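Local coordinates for protein phosphoserine phosphatase (Homo sapiens, PDB 6HYY) that catalyses the hydrolysis of O-phosphoserine to serine and phosphate, as a magnesium-binding phosphatase of the haloacid dehalogenase-like family, at residues S41-R46 with T59-L64; A128-F133 with E144-A149; A188-G193 with W207-F212. All coordinates share one frame; numbering follows the deposited sequence.

Contact 1 lies at the surface, where two antiparallel helices (37-46 and 54-65) meet mainly through side chains. Contacts 2 and 3 are largely buried, and both reach the seven-stranded sheet, on opposite sides of the chain's centre. Contact 2 ties strand 126-133 to the loop that follows strand 139-142, by an amide and a water. Contact 3 is true sheet pairing: strand 188-192 runs parallel to strand 207-209, which ends the sheet. Contacts 1 and 2 touch, Leu62 CD2 lying 3.8 Å from Leu131 CD2. Contact 3 stands apart from both, its centre about 27 Å from each of theirs.

Contact 1. Residues S41-R46 with T59-L64; sequences SEMTRR and TERLAL
Met43 and Arg61 have the most surface buried here, and their CA atoms are the nearest pair across the two helices. Segments 41-46 and 59-64 run antiparallel at 176°, with axes 10.1 Å apart. Side chains must therefore bridge the gap. The two side chains lie alongside, pointing opposite ways, and Met43 CB rests 3.6 Å from Arg61 CG. Met43 then bends at its last torsion (chi3 102°). This leaves Met43 SD against Leu64 CD1 at 3.6 Å and turns the methyl CE onto Glu60 CB at 3.6 Å. Met43 thus touches Glu60, Arg61 and Leu64, which lie on one side of the facing helix.

Arg61 bends at chi3 and carries its guanidinium past Met43 to Thr44. Arg61 NH1 donates to Thr44 OG1 at 3.0 Å with an N-H...O angle of 152°. The hydroxyl sits at the edge of the guanidinium, close to its plane. Thr44 OG1 also bonds to Asp28 and to the backbone oxygen of Val40, while Arg61 NE is held by the oxygen of Ala57. Arg46 NH1 and Glu60 OE2 come within 4.1 Å, which is charge proximity without a salt bridge. The chemistry is that of an apolar thioether seam with a polar bond beside it. Bonds at both NH1 and NE hold the Arg61 guanidinium in place, about 6 Å from the bound serine.

Contact 2. Residues A128-F133 with E144-A149; sequences ANRLKF and ETQPTA
The Asn129 amide is the flat group at the centre of this contact, and Thr148 meets it at the edge. Asn129 ND2 donates to Thr148 O at 3.1 Å, with an N-H...O angle of 150°. The acceptor lies near the amide plane, yet the donor stands above the carbonyl plane of Thr148, 65° out of it. A second pair of flat groups, the Arg130 guanidinium and the Gln146 amide, stand nearly perpendicular. There the touch is from Arg130 CD to Gln146 NE2 at 3.9 Å.

On the other branch of the Asn129 amide, OD1 lies 3.2 Å from Thr148 OG1, a weak bond at most. The same OD1 of Asn129 meets Ala149 CB at 3.5 Å. Thr148 OG1 sits between its backbone N and carbonyl carbon (chi1 49°), which turns it to the strand, 3.2 Å from Ala128 C. Gln146 bends at chi2 and reaches Ala128 through a water that donates to Gln146 OE1 at 3.0 Å and accepts from Ala128 N. Gln146 NE2 is bonded to Asp143.

Asn129 ND2 also bonds to the oxygen of Gly106, a residue of the serine pocket. With an alanine in place of Asn129, the oxygens of Thr148 and Gly106 would probably lose this donor, and the 3-10 turn 147-149 would be freer to shift. The chemistry implies that one buried amide links this turn to the pocket loop.

Contact 3. Residues A188-G193 with W207-F212; sequences AFIGFG and WYITDF
Phe192, on strand 188-192, forms an offset stack with Phe212, in the chain after strand 207-209. The two strands are the parallel pair of a beta-alpha-beta unit at the edge of the Rossmann-like sheet of this family. Helix 199-204 makes the crossover. The ring centroids of Phe192 and Phe212 are 4.0 Å apart and the planes only 7° from parallel. Each ring lies over a face of the other. Phe192 points its CG anti to the backbone N (chi1 -179°), which carries the ring out to Phe212. Ile209 meets the same ring at its edge, with CG1 3.8 Å from Phe192 CD1. Ile190, Phe192, Trp207 and Ile209 share one face of the sheet. Ile190 lies against Trp207 CB and Ile209 CG1, and Leu3 of helix 2-8 covers both isoleucines.

Tyr208 points to the other face. Its ring lies along the backbone of Gly191 to Gly193, with Gly191 O over one face. A side chain at Gly191 or Gly193 would probably clash with the Tyr208 ring or its OH. Trp207 instead turns its ring edge to Phe189 O, which is 3.4 Å from Trp207 CD1.

Three backbone bonds hold the parallel register: Gly191 N to Trp207 O, Ile209 N to Gly191 O, and Gly193 N to Ile209 O. At the start of the pairing a water takes over, donating to Phe189 O and accepting from Trp207 N. At the far end, a second water lies in the plane of the Tyr208 ring, 2.6 Å from Tyr208 OH and 3.1 Å from Phe192 O.

Contact 1. Residues S41-R46 with T59-L64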
ATOM      1  N   SER A  41     -14.747   7.536   4.582  1.00 41.88           N
ATOM      2  CA  SER A  41     -14.154   6.618   5.552  1.00 42.15           C
ATOM      3  C   SER A  41     -15.054   5.412   5.789  1.00 40.73           C
ATOM      4  O   SER A  41     -14.568   4.281   5.920  1.00 37.23           O
ATOM      5  CB  SER A  41     -13.875   7.344   6.870  1.00 42.07           C
ATOM      6  OG  SER A  41     -12.716   8.157   6.774  1.00 47.61           O
ATOM      7  N   GLU A  42     -16.370   5.631   5.830  1.00 38.79           N
ATOM      8  CA  GLU A  42     -17.299   4.516   5.974  1.00 40.14           C
ATOM      9  C   GLU A  42     -17.266   3.604   4.754  1.00 40.51           C
ATOM     10  O   GLU A  42     -17.233   2.375   4.893  1.00 40.61           O
ATOM     11  CB  GLU A  42     -18.713   5.040   6.218  1.00 44.36           C
ATOM     12  CG  GLU A  42     -19.696   3.964   6.654  1.00 49.44           C
ATOM     13  CD  GLU A  42     -19.129   3.062   7.741  1.00 51.82           C
ATOM     14  OE1 GLU A  42     -19.218   1.823   7.598  1.00 53.24           O
ATOM     15  OE2 GLU A  42     -18.588   3.591   8.739  1.00 50.82           O
ATOM     16  N   MET A  43     -17.266   4.182   3.550  1.00 35.24           N
ATOM     17  CA  MET A  43     -17.199   3.359   2.345  1.00 37.57           C
ATOM     18  C   MET A  43     -15.898   2.574   2.280  1.00 35.91           C
ATOM     19  O   MET A  43     -15.870   1.455   1.759  1.00 36.35           O
ATOM     20  CB  MET A  43     -17.346   4.234   1.100  1.00 38.13           C
ATOM     21  CG  MET A  43     -18.637   5.026   1.036  1.00 41.10           C
ATOM     22  SD  MET A  43     -18.574   6.325  -0.217  1.00 52.65           S
ATOM     23  CE  MET A  43     -19.512   5.586  -1.535  1.00 43.66           C
ATOM     24  N   THR A  44     -14.811   3.143   2.797  1.00 36.03           N
ATOM     25  CA  THR A  44     -13.538   2.431   2.807  1.00 35.65           C
ATOM     26  C   THR A  44     -13.606   1.203   3.707  1.00 37.64           C
ATOM     27  O   THR A  44     -13.151   0.113   3.332  1.00 35.78           O
ATOM     28  CB  THR A  44     -12.429   3.381   3.253  1.00 38.03           C
ATOM     29  OG1 THR A  44     -12.348   4.469   2.319  1.00 34.64           O
ATOM     30  CG2 THR A  44     -11.093   2.658   3.323  1.00 36.48           C
ATOM     31  N   ARG A  45     -14.167   1.364   4.908  1.00 38.47           N
ATOM     32  CA  ARG A  45     -14.405   0.212   5.773  1.00 40.06           C
ATOM     33  C   ARG A  45     -15.314  -0.799   5.093  1.00 39.63           C
ATOM     34  O   ARG A  45     -15.108  -2.013   5.209  1.00 41.54           O
ATOM     35  CB  ARG A  45     -15.023   0.671   7.093  1.00 41.93           C
ATOM     36  CG  ARG A  45     -14.045   1.333   8.046  1.00 45.70           C
ATOM     37  CD  ARG A  45     -14.587   1.324   9.470  1.00 43.25           C
ATOM     38  NE  ARG A  45     -15.577   2.377   9.686  1.00 41.57           N
ATOM     39  CZ  ARG A  45     -15.293   3.674   9.762  1.00 45.13           C
ATOM     40  NH1 ARG A  45     -14.040   4.101   9.650  1.00 44.65           N
ATOM     41  NH2 ARG A  45     -16.270   4.548   9.960  1.00 52.17           N
ATOM     42  N   ARG A  46     -16.323  -0.308   4.368  1.00 39.74           N
ATOM     43  CA  ARG A  46     -17.282  -1.170   3.688  1.00 39.46           C
ATOM     44  C   ARG A  46     -16.618  -2.049   2.635  1.00 42.17           C
ATOM     45  O   ARG A  46     -17.049  -3.187   2.413  1.00 43.05           O
ATOM     46  CB  ARG A  46     -18.368  -0.290   3.062  1.00 41.92           C
ATOM     47  CG  ARG A  46     -19.490  -1.001   2.331  1.00 46.58           C
ATOM     48  CD  ARG A  46     -20.500   0.034   1.842  1.00 48.09           C
ATOM     49  NE  ARG A  46     -21.504  -0.527   0.945  1.00 50.56           N
ATOM     50  CZ  ARG A  46     -21.340  -0.670  -0.367  1.00 53.15           C
ATOM     51  NH1 ARG A  46     -20.205  -0.300  -0.944  1.00 45.64           N
ATOM     52  NH2 ARG A  46     -22.318  -1.187  -1.102  1.00 54.20           N
ATOM     53  N   THR A  59     -14.858   4.053  -7.553  1.00 33.22           N
ATOM     54  CA  THR A  59     -15.616   5.035  -8.325  1.00 34.47           C
ATOM     55  C   THR A  59     -16.561   5.825  -7.431  1.00 35.17           C
ATOM     56  O   THR A  59     -16.633   7.058  -7.517  1.00 34.60           O
ATOM     57  CB  THR A  59     -16.399   4.329  -9.433  1.00 34.99           C
ATOM     58  OG1 THR A  59     -15.491   3.617 -10.277  1.00 35.36           O
ATOM     59  CG2 THR A  59     -17.172   5.342 -10.268  1.00 35.73           C
ATOM     60  N   GLU A  60     -17.275   5.129  -6.542  1.00 34.93           N
ATOM     61  CA  GLU A  60     -18.267   5.794  -5.700  1.00 36.96           C
ATOM     62  C   GLU A  60     -17.623   6.750  -4.704  1.00 37.70           C
ATOM     63  O   GLU A  60     -18.173   7.823  -4.431  1.00 35.79           O
ATOM     64  CB  GLU A  60     -19.112   4.755  -4.969  1.00 39.98           C
ATOM     65  CG  GLU A  60     -19.920   3.872  -5.887  1.00 42.80           C
ATOM     66  CD  GLU A  60     -20.416   2.628  -5.181  1.00 49.38           C
ATOM     67  OE1 GLU A  60     -21.239   1.892  -5.767  1.00 55.06           O
ATOM     68  OE2 GLU A  60     -19.978   2.390  -4.036  1.00 51.63           O
ATOM     69  N   ARG A  61     -16.476   6.378  -4.130  1.00 32.46           N
ATOM     70  CA  ARG A  61     -15.817   7.284  -3.196  1.00 33.28           C
ATOM     71  C   ARG A  61     -15.298   8.518  -3.918  1.00 32.93           C
ATOM     72  O   ARG A  61     -15.456   9.643  -3.436  1.00 34.54           O
ATOM     73  CB  ARG A  61     -14.674   6.567  -2.472  1.00 31.27           C
ATOM     74  CG  ARG A  61     -15.119   5.652  -1.339  1.00 31.88           C
ATOM     75  CD  ARG A  61     -13.953   4.837  -0.775  1.00 31.10           C
ATOM     76  NE  ARG A  61     -13.533   3.767  -1.678  1.00 32.40           N
ATOM     77  CZ  ARG A  61     -12.525   2.934  -1.424  1.00 33.40           C
ATOM     78  NH1 ARG A  61     -11.836   3.054  -0.295  1.00 33.04           N
ATOM     79  NH2 ARG A  61     -12.195   1.987  -2.292  1.00 33.04           N
ATOM     80  N   LEU A  62     -14.681   8.323  -5.090  1.00 30.01           N
ATOM     81  CA  LEU A  62     -14.181   9.460  -5.849  1.00 30.51           C
ATOM     82  C   LEU A  62     -15.319  10.337  -6.359  1.00 32.39           C
ATOM     83  O   LEU A  62     -15.151  11.559  -6.478  1.00 34.07           O
ATOM     84  CB  LEU A  62     -13.304   8.965  -6.999  1.00 30.30           C
ATOM     85  CG  LEU A  62     -11.921   8.480  -6.542  1.00 30.87           C
ATOM     86  CD1 LEU A  62     -11.204   7.751  -7.669  1.00 31.95           C
ATOM     87  CD2 LEU A  62     -11.083   9.635  -6.030  1.00 32.79           C
ATOM     88  N   ALA A  63     -16.482   9.743  -6.638  1.00 33.34           N
ATOM     89  CA  ALA A  63     -17.635  10.544  -7.038  1.00 38.87           C
ATOM     90  C   ALA A  63     -18.060  11.505  -5.931  1.00 39.25           C
ATOM     91  O   ALA A  63     -18.530  12.612  -6.219  1.00 41.42           O
ATOM     92  CB  ALA A  63     -18.795   9.632  -7.444  1.00 36.03           C
ATOM     93  N   LEU A  64     -17.897  11.113  -4.665  1.00 36.21           N
ATOM     94  CA  LEU A  64     -18.163  12.043  -3.569  1.00 37.27           C
ATOM     95  C   LEU A  64     -17.026  13.035  -3.363  1.00 39.90           C
ATOM     96  O   LEU A  64     -17.273  14.185  -2.973  1.00 42.34           O
ATOM     97  CB  LEU A  64     -18.410  11.285  -2.267  1.00 41.02           C
ATOM     98  CG  LEU A  64     -19.580  10.302  -2.223  1.00 45.98           C
ATOM     99  CD1 LEU A  64     -19.662   9.657  -0.850  1.00 45.94           C
ATOM    100  CD2 LEU A  64     -20.897  10.989  -2.579  1.00 48.49           C
TER

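Contact 2. Residues A128-F133 with E144-A149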
ATOM      1  N   ALA A 128       0.019   1.796  -8.190  1.00 20.31           N
ATOM      2  CA  ALA A 128      -1.120   2.427  -7.535  1.00 20.76           C
ATOM      3  C   ALA A 128      -2.069   2.944  -8.604  1.00 24.64           C
ATOM      4  O   ALA A 128      -1.759   2.928  -9.798  1.00 24.51           O
ATOM      5  CB  ALA A 128      -0.673   3.555  -6.599  1.00 23.98           C
ATOM      6  N   ASN A 129      -3.233   3.408  -8.158  1.00 24.46           N
ATOM      7  CA  ASN A 129      -4.192   3.958  -9.100  1.00 24.17           C
ATOM      8  C   ASN A 129      -3.771   5.362  -9.531  1.00 26.40           C
ATOM      9  O   ASN A 129      -2.990   6.036  -8.862  1.00 25.93           O
ATOM     10  CB  ASN A 129      -5.583   3.934  -8.486  1.00 24.54           C
ATOM     11  CG  ASN A 129      -6.120   2.537  -8.434  1.00 26.31           C
ATOM     12  OD1 ASN A 129      -6.044   1.819  -9.434  1.00 29.22           O
ATOM     13  ND2 ASN A 129      -6.592   2.110  -7.276  1.00 27.00           N
ATOM     14  N   ARG A 130      -4.249   5.776 -10.704  1.00 25.00           N
ATOM     15  CA  ARG A 130      -3.834   7.039 -11.313  1.00 26.63           C
ATOM     16  C   ARG A 130      -5.069   7.906 -11.489  1.00 27.39           C
ATOM     17  O   ARG A 130      -5.964   7.555 -12.262  1.00 29.40           O
ATOM     18  CB  ARG A 130      -3.151   6.815 -12.661  1.00 30.99           C
ATOM     19  CG  ARG A 130      -1.875   6.009 -12.607  1.00 29.14           C
ATOM     20  CD  ARG A 130      -1.197   6.051 -13.965  1.00 30.58           C
ATOM     21  NE  ARG A 130      -0.423   7.275 -14.134  1.00 35.67           N
ATOM     22  CZ  ARG A 130       0.256   7.586 -15.234  1.00 38.04           C
ATOM     23  NH1 ARG A 130       0.250   6.756 -16.273  1.00 34.01           N
ATOM     24  NH2 ARG A 130       0.949   8.718 -15.286  1.00 36.61           N
ATOM     25  N   LEU A 131      -5.124   9.020 -10.766  1.00 25.82           N
ATOM     26  CA  LEU A 131      -6.212   9.972 -10.959  1.00 28.09           C
ATOM     27  C   LEU A 131      -6.045  10.719 -12.282  1.00 24.54           C
ATOM     28  O   LEU A 131      -4.930  10.958 -12.751  1.00 26.34           O
ATOM     29  CB  LEU A 131      -6.258  10.972  -9.805  1.00 28.41           C
ATOM     30  CG  LEU A 131      -6.645  10.444  -8.428  1.00 27.53           C
ATOM     31  CD1 LEU A 131      -6.372  11.521  -7.383  1.00 27.61           C
ATOM     32  CD2 LEU A 131      -8.088  10.010  -8.396  1.00 31.10           C
ATOM     33  N   LYS A 132      -7.178  11.099 -12.873  1.00 27.87           N
ATOM     34  CA  LYS A 132      -7.218  11.906 -14.084  1.00 26.21           C
ATOM     35  C   LYS A 132      -7.824  13.271 -13.771  1.00 26.01           C
ATOM     36  O   LYS A 132      -8.714  13.392 -12.925  1.00 30.42           O
ATOM     37  CB  LYS A 132      -8.033  11.218 -15.193  1.00 26.45           C
ATOM     38  CG  LYS A 132      -7.465   9.875 -15.671  1.00 26.98           C
ATOM     39  CD  LYS A 132      -8.290   9.279 -16.810  1.00 28.66           C
ATOM     40  CE  LYS A 132      -7.743   7.925 -17.253  1.00 31.29           C
ATOM     41  NZ  LYS A 132      -8.468   7.368 -18.432  1.00 34.54           N
ATOM     42  N   PHE A 133      -7.323  14.290 -14.465  1.00 26.34           N
ATOM     43  CA  PHE A 133      -7.756  15.665 -14.281  1.00 27.79           C
ATOM     44  C   PHE A 133      -7.960  16.327 -15.638  1.00 26.54           C
ATOM     45  O   PHE A 133      -7.251  16.042 -16.604  1.00 29.51           O
ATOM     46  CB  PHE A 133      -6.735  16.464 -13.472  1.00 31.25           C
ATOM     47  CG  PHE A 133      -6.321  15.792 -12.199  1.00 31.60           C
ATOM     48  CD1 PHE A 133      -7.089  15.921 -11.051  1.00 31.01           C
ATOM     49  CD2 PHE A 133      -5.173  15.014 -12.154  1.00 32.80           C
ATOM     50  CE1 PHE A 133      -6.717  15.303  -9.871  1.00 33.09           C
ATOM     51  CE2 PHE A 133      -4.790  14.388 -10.977  1.00 31.77           C
ATOM     52  CZ  PHE A 133      -5.560  14.529  -9.841  1.00 29.13           C
ATOM     53  N   GLU A 144      -8.630   3.018 -15.374  1.00 31.76           N
ATOM     54  CA  GLU A 144      -9.274   1.753 -15.051  1.00 34.13           C
ATOM     55  C   GLU A 144      -8.497   0.544 -15.558  1.00 34.38           C
ATOM     56  O   GLU A 144      -8.879  -0.590 -15.250  1.00 36.59           O
ATOM     57  CB  GLU A 144     -10.702   1.747 -15.603  1.00 42.83           C
ATOM     58  CG  GLU A 144     -11.426   3.067 -15.343  1.00 45.93           C
ATOM     59  CD  GLU A 144     -12.933   2.966 -15.457  1.00 52.30           C
ATOM     60  OE1 GLU A 144     -13.430   1.948 -15.988  1.00 52.76           O
ATOM     61  OE2 GLU A 144     -13.622   3.910 -15.004  1.00 54.48           O
ATOM     62  N   THR A 145      -7.413   0.751 -16.304  1.00 32.81           N
ATOM     63  CA  THR A 145      -6.578  -0.359 -16.741  1.00 34.52           C
ATOM     64  C   THR A 145      -5.512  -0.757 -15.727  1.00 34.45           C
ATOM     65  O   THR A 145      -4.836  -1.770 -15.937  1.00 34.30           O
ATOM     66  CB  THR A 145      -5.896  -0.040 -18.083  1.00 36.60           C
ATOM     67  OG1 THR A 145      -4.833   0.906 -17.887  1.00 34.51           O
ATOM     68  CG2 THR A 145      -6.904   0.526 -19.074  1.00 38.86           C
ATOM     69  N   GLN A 146      -5.334  -0.004 -14.640  1.00 31.53           N
ATOM     70  CA  GLN A 146      -4.317  -0.376 -13.661  1.00 31.29           C
ATOM     71  C   GLN A 146      -4.734  -1.655 -12.941  1.00 29.04           C
ATOM     72  O   GLN A 146      -5.912  -1.833 -12.634  1.00 31.17           O
ATOM     73  CB  GLN A 146      -4.113   0.742 -12.630  1.00 28.65           C
ATOM     74  CG  GLN A 146      -3.436   1.982 -13.174  1.00 32.14           C
ATOM     75  CD  GLN A 146      -2.008   1.719 -13.623  1.00 37.48           C
ATOM     76  OE1 GLN A 146      -1.246   1.040 -12.936  1.00 36.27           O
ATOM     77  NE2 GLN A 146      -1.646   2.247 -14.786  1.00 37.07           N
ATOM     78  N   PRO A 147      -3.797  -2.567 -12.657  1.00 28.72           N
ATOM     79  CA  PRO A 147      -4.186  -3.755 -11.883  1.00 30.26           C
ATOM     80  C   PRO A 147      -4.738  -3.401 -10.522  1.00 27.53           C
ATOM     81  O   PRO A 147      -5.639  -4.089 -10.031  1.00 28.49           O
ATOM     82  CB  PRO A 147      -2.884  -4.564 -11.783  1.00 29.43           C
ATOM     83  CG  PRO A 147      -1.792  -3.598 -12.088  1.00 32.15           C
ATOM     84  CD  PRO A 147      -2.379  -2.601 -13.049  1.00 31.19           C
ATOM     85  N   THR A 148      -4.262  -2.308  -9.918  1.00 28.01           N
ATOM     86  CA  THR A 148      -4.767  -1.892  -8.619  1.00 28.37           C
ATOM     87  C   THR A 148      -6.172  -1.281  -8.693  1.00 29.98           C
ATOM     88  O   THR A 148      -6.720  -0.923  -7.649  1.00 28.77           O
ATOM     89  CB  THR A 148      -3.780  -0.911  -7.973  1.00 27.19           C
ATOM     90  OG1 THR A 148      -3.437   0.110  -8.921  1.00 30.58           O
ATOM     91  CG2 THR A 148      -2.493  -1.658  -7.593  1.00 26.89           C
ATOM     92  N   ALA A 149      -6.782  -1.174  -9.875  1.00 27.89           N
ATOM     93  CA  ALA A 149      -8.153  -0.676  -9.960  1.00 28.99           C
ATOM     94  C   ALA A 149      -9.194  -1.774  -9.774  1.00 34.39           C
ATOM     95  O   ALA A 149     -10.382  -1.459  -9.622  1.00 36.51           O
ATOM     96  CB  ALA A 149      -8.387   0.023 -11.307  1.00 32.37           C
TER
HETATM   97  O   HOH W   1       0.643   2.570 -11.098  1.00 35.63           O

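Contact 3. Residues A188-G193 with W207-F212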
ATOM      1  N   ALA A 188       5.462 -15.574   0.344  1.00 22.31           N
ATOM      2  CA  ALA A 188       5.144 -15.552   1.761  1.00 22.14           C
ATOM      3  C   ALA A 188       4.407 -14.255   2.047  1.00 19.43           C
ATOM      4  O   ALA A 188       4.449 -13.308   1.258  1.00 19.30           O
ATOM      5  CB  ALA A 188       6.397 -15.656   2.637  1.00 22.67           C
ATOM      6  N   PHE A 189       3.717 -14.241   3.180  1.00 20.35           N
ATOM      7  CA  PHE A 189       2.992 -13.068   3.640  1.00 21.18           C
ATOM      8  C   PHE A 189       3.336 -12.808   5.099  1.00 22.46           C
ATOM      9  O   PHE A 189       3.361 -13.734   5.922  1.00 24.58           O
ATOM     10  CB  PHE A 189       1.478 -13.255   3.462  1.00 19.90           C
ATOM     11  CG  PHE A 189       0.652 -12.212   4.179  1.00 19.15           C
ATOM     12  CD1 PHE A 189       0.590 -10.900   3.713  1.00 20.30           C
ATOM     13  CD2 PHE A 189      -0.046 -12.547   5.325  1.00 23.73           C
ATOM     14  CE1 PHE A 189      -0.158  -9.932   4.391  1.00 20.15           C
ATOM     15  CE2 PHE A 189      -0.803 -11.586   6.005  1.00 21.67           C
ATOM     16  CZ  PHE A 189      -0.872 -10.298   5.518  1.00 20.90           C
ATOM     17  N   ILE A 190       3.599 -11.542   5.427  1.00 19.50           N
ATOM     18  CA  ILE A 190       3.735 -11.110   6.811  1.00 20.80           C
ATOM     19  C   ILE A 190       2.655 -10.073   7.088  1.00 18.71           C
ATOM     20  O   ILE A 190       2.640  -9.003   6.471  1.00 19.86           O
ATOM     21  CB  ILE A 190       5.124 -10.529   7.104  1.00 19.54           C
ATOM     22  CG1 ILE A 190       6.214 -11.542   6.730  1.00 22.77           C
ATOM     23  CG2 ILE A 190       5.200 -10.156   8.578  1.00 22.25           C
ATOM     24  CD1 ILE A 190       7.636 -10.988   6.826  1.00 25.34           C
ATOM     25  N   GLY A 191       1.761 -10.382   8.030  1.00 20.59           N
ATOM     26  CA  GLY A 191       0.754  -9.416   8.431  1.00 18.45           C
ATOM     27  C   GLY A 191       1.322  -8.368   9.365  1.00 19.05           C
ATOM     28  O   GLY A 191       2.276  -8.613  10.103  1.00 20.79           O
ATOM     29  N   PHE A 192       0.746  -7.170   9.294  1.00 19.09           N
ATOM     30  CA  PHE A 192       1.252  -6.031  10.061  1.00 18.93           C
ATOM     31  C   PHE A 192       0.136  -5.358  10.845  1.00 21.04           C
ATOM     32  O   PHE A 192      -0.823  -4.854  10.253  1.00 20.85           O
ATOM     33  CB  PHE A 192       1.925  -5.011   9.140  1.00 21.84           C
ATOM     34  CG  PHE A 192       2.484  -3.845   9.892  1.00 19.77           C
ATOM     35  CD1 PHE A 192       3.636  -3.993  10.659  1.00 21.20           C
ATOM     36  CD2 PHE A 192       1.857  -2.620   9.854  1.00 20.32           C
ATOM     37  CE1 PHE A 192       4.149  -2.950  11.375  1.00 22.12           C
ATOM     38  CE2 PHE A 192       2.371  -1.545  10.593  1.00 19.12           C
ATOM     39  CZ  PHE A 192       3.514  -1.716  11.342  1.00 20.12           C
ATOM     40  N   GLY A 193       0.320  -5.262  12.160  1.00 21.98           N
ATOM     41  CA  GLY A 193      -0.711  -4.691  13.012  1.00 22.35           C
ATOM     42  C   GLY A 193      -0.260  -3.484  13.817  1.00 25.92           C
ATOM     43  O   GLY A 193      -0.866  -3.150  14.840  1.00 25.90           O
ATOM     44  N   TRP A 207       2.708 -15.595   9.718  1.00 27.10           N
ATOM     45  CA  TRP A 207       3.653 -14.607  10.212  1.00 25.53           C
ATOM     46  C   TRP A 207       2.911 -13.306  10.456  1.00 23.78           C
ATOM     47  O   TRP A 207       2.153 -12.855   9.593  1.00 24.54           O
ATOM     48  CB  TRP A 207       4.789 -14.376   9.206  1.00 27.58           C
ATOM     49  CG  TRP A 207       5.405 -15.637   8.688  1.00 28.53           C
ATOM     50  CD1 TRP A 207       5.205 -16.209   7.463  1.00 30.95           C
ATOM     51  CD2 TRP A 207       6.327 -16.482   9.381  1.00 32.77           C
ATOM     52  NE1 TRP A 207       5.957 -17.358   7.349  1.00 36.07           N
ATOM     53  CE2 TRP A 207       6.650 -17.548   8.516  1.00 35.75           C
ATOM     54  CE3 TRP A 207       6.904 -16.445  10.652  1.00 34.29           C
ATOM     55  CZ2 TRP A 207       7.530 -18.566   8.881  1.00 37.21           C
ATOM     56  CZ3 TRP A 207       7.782 -17.458  11.011  1.00 40.02           C
ATOM     57  CH2 TRP A 207       8.082 -18.501  10.130  1.00 40.56           C
ATOM     58  N   TYR A 208       3.117 -12.712  11.631  1.00 25.85           N
ATOM     59  CA  TYR A 208       2.408 -11.487  11.984  1.00 26.90           C
ATOM     60  C   TYR A 208       3.270 -10.679  12.940  1.00 29.66           C
ATOM     61  O   TYR A 208       3.810 -11.237  13.901  1.00 32.70           O
ATOM     62  CB  TYR A 208       1.054 -11.790  12.635  1.00 25.92           C
ATOM     63  CG  TYR A 208       0.114 -10.602  12.673  1.00 23.67           C
ATOM     64  CD1 TYR A 208      -0.695 -10.287  11.578  1.00 22.50           C
ATOM     65  CD2 TYR A 208       0.033  -9.798  13.800  1.00 26.98           C
ATOM     66  CE1 TYR A 208      -1.559  -9.210  11.610  1.00 23.76           C
ATOM     67  CE2 TYR A 208      -0.819  -8.708  13.841  1.00 23.66           C
ATOM     68  CZ  TYR A 208      -1.617  -8.414  12.752  1.00 23.37           C
ATOM     69  OH  TYR A 208      -2.478  -7.337  12.784  1.00 24.50           O
ATOM     70  N   ILE A 209       3.401  -9.377  12.673  1.00 24.45           N
ATOM     71  CA  ILE A 209       4.163  -8.474  13.530  1.00 26.44           C
ATOM     72  C   ILE A 209       3.342  -7.222  13.817  1.00 24.47           C
ATOM     73  O   ILE A 209       2.448  -6.848  13.061  1.00 24.24           O
ATOM     74  CB  ILE A 209       5.515  -8.081  12.903  1.00 24.69           C
ATOM     75  CG1 ILE A 209       5.285  -7.274  11.623  1.00 26.67           C
ATOM     76  CG2 ILE A 209       6.357  -9.326  12.614  1.00 27.34           C
ATOM     77  CD1 ILE A 209       6.569  -6.722  11.011  1.00 30.25           C
ATOM     78  N   THR A 210       3.656  -6.564  14.939  1.00 29.20           N
ATOM     79  CA  THR A 210       3.020  -5.297  15.280  1.00 30.27           C
ATOM     80  C   THR A 210       4.002  -4.140  15.338  1.00 32.41           C
ATOM     81  O   THR A 210       3.601  -3.017  15.666  1.00 37.38           O
ATOM     82  CB  THR A 210       2.279  -5.386  16.625  1.00 32.74           C
ATOM     83  OG1 THR A 210       3.139  -5.967  17.612  1.00 36.50           O
ATOM     84  CG2 THR A 210       1.016  -6.227  16.490  1.00 33.84           C
ATOM     85  N   ASP A 211       5.273  -4.373  15.044  1.00 26.97           N
ATOM     86  CA  ASP A 211       6.248  -3.295  15.033  1.00 33.35           C
ATOM     87  C   ASP A 211       7.339  -3.682  14.048  1.00 35.65           C
ATOM     88  O   ASP A 211       7.849  -4.805  14.096  1.00 36.59           O
ATOM     89  CB  ASP A 211       6.817  -3.053  16.436  1.00 37.01           C
ATOM     90  CG  ASP A 211       7.528  -1.715  16.562  1.00 40.97           C
ATOM     91  OD1 ASP A 211       8.324  -1.370  15.662  1.00 46.32           O
ATOM     92  OD2 ASP A 211       7.285  -1.007  17.564  1.00 49.21           O
ATOM     93  N   PHE A 212       7.677  -2.765  13.140  1.00 29.71           N
ATOM     94  CA  PHE A 212       8.679  -3.083  12.137  1.00 31.56           C
ATOM     95  C   PHE A 212      10.039  -3.408  12.760  1.00 42.27           C
ATOM     96  O   PHE A 212      10.864  -4.047  12.100  1.00 43.58           O
ATOM     97  CB  PHE A 212       8.779  -1.934  11.127  1.00 30.52           C
ATOM     98  CG  PHE A 212       7.653  -1.920  10.108  1.00 22.79           C
ATOM     99  CD1 PHE A 212       7.347  -3.062   9.363  1.00 24.87           C
ATOM    100  CD2 PHE A 212       6.896  -0.779   9.910  1.00 21.09           C
ATOM    101  CE1 PHE A 212       6.308  -3.039   8.434  1.00 22.26           C
ATOM    102  CE2 PHE A 212       5.864  -0.746   8.978  1.00 20.94           C
ATOM    103  CZ  PHE A 212       5.563  -1.877   8.240  1.00 21.77           C
TER
HETATM  104  O   HOH W   2       1.752 -15.565   6.803  1.00 31.19           O
HETATM  105  O   HOH W   3      -3.546  -6.205  10.705  1.00 21.85           O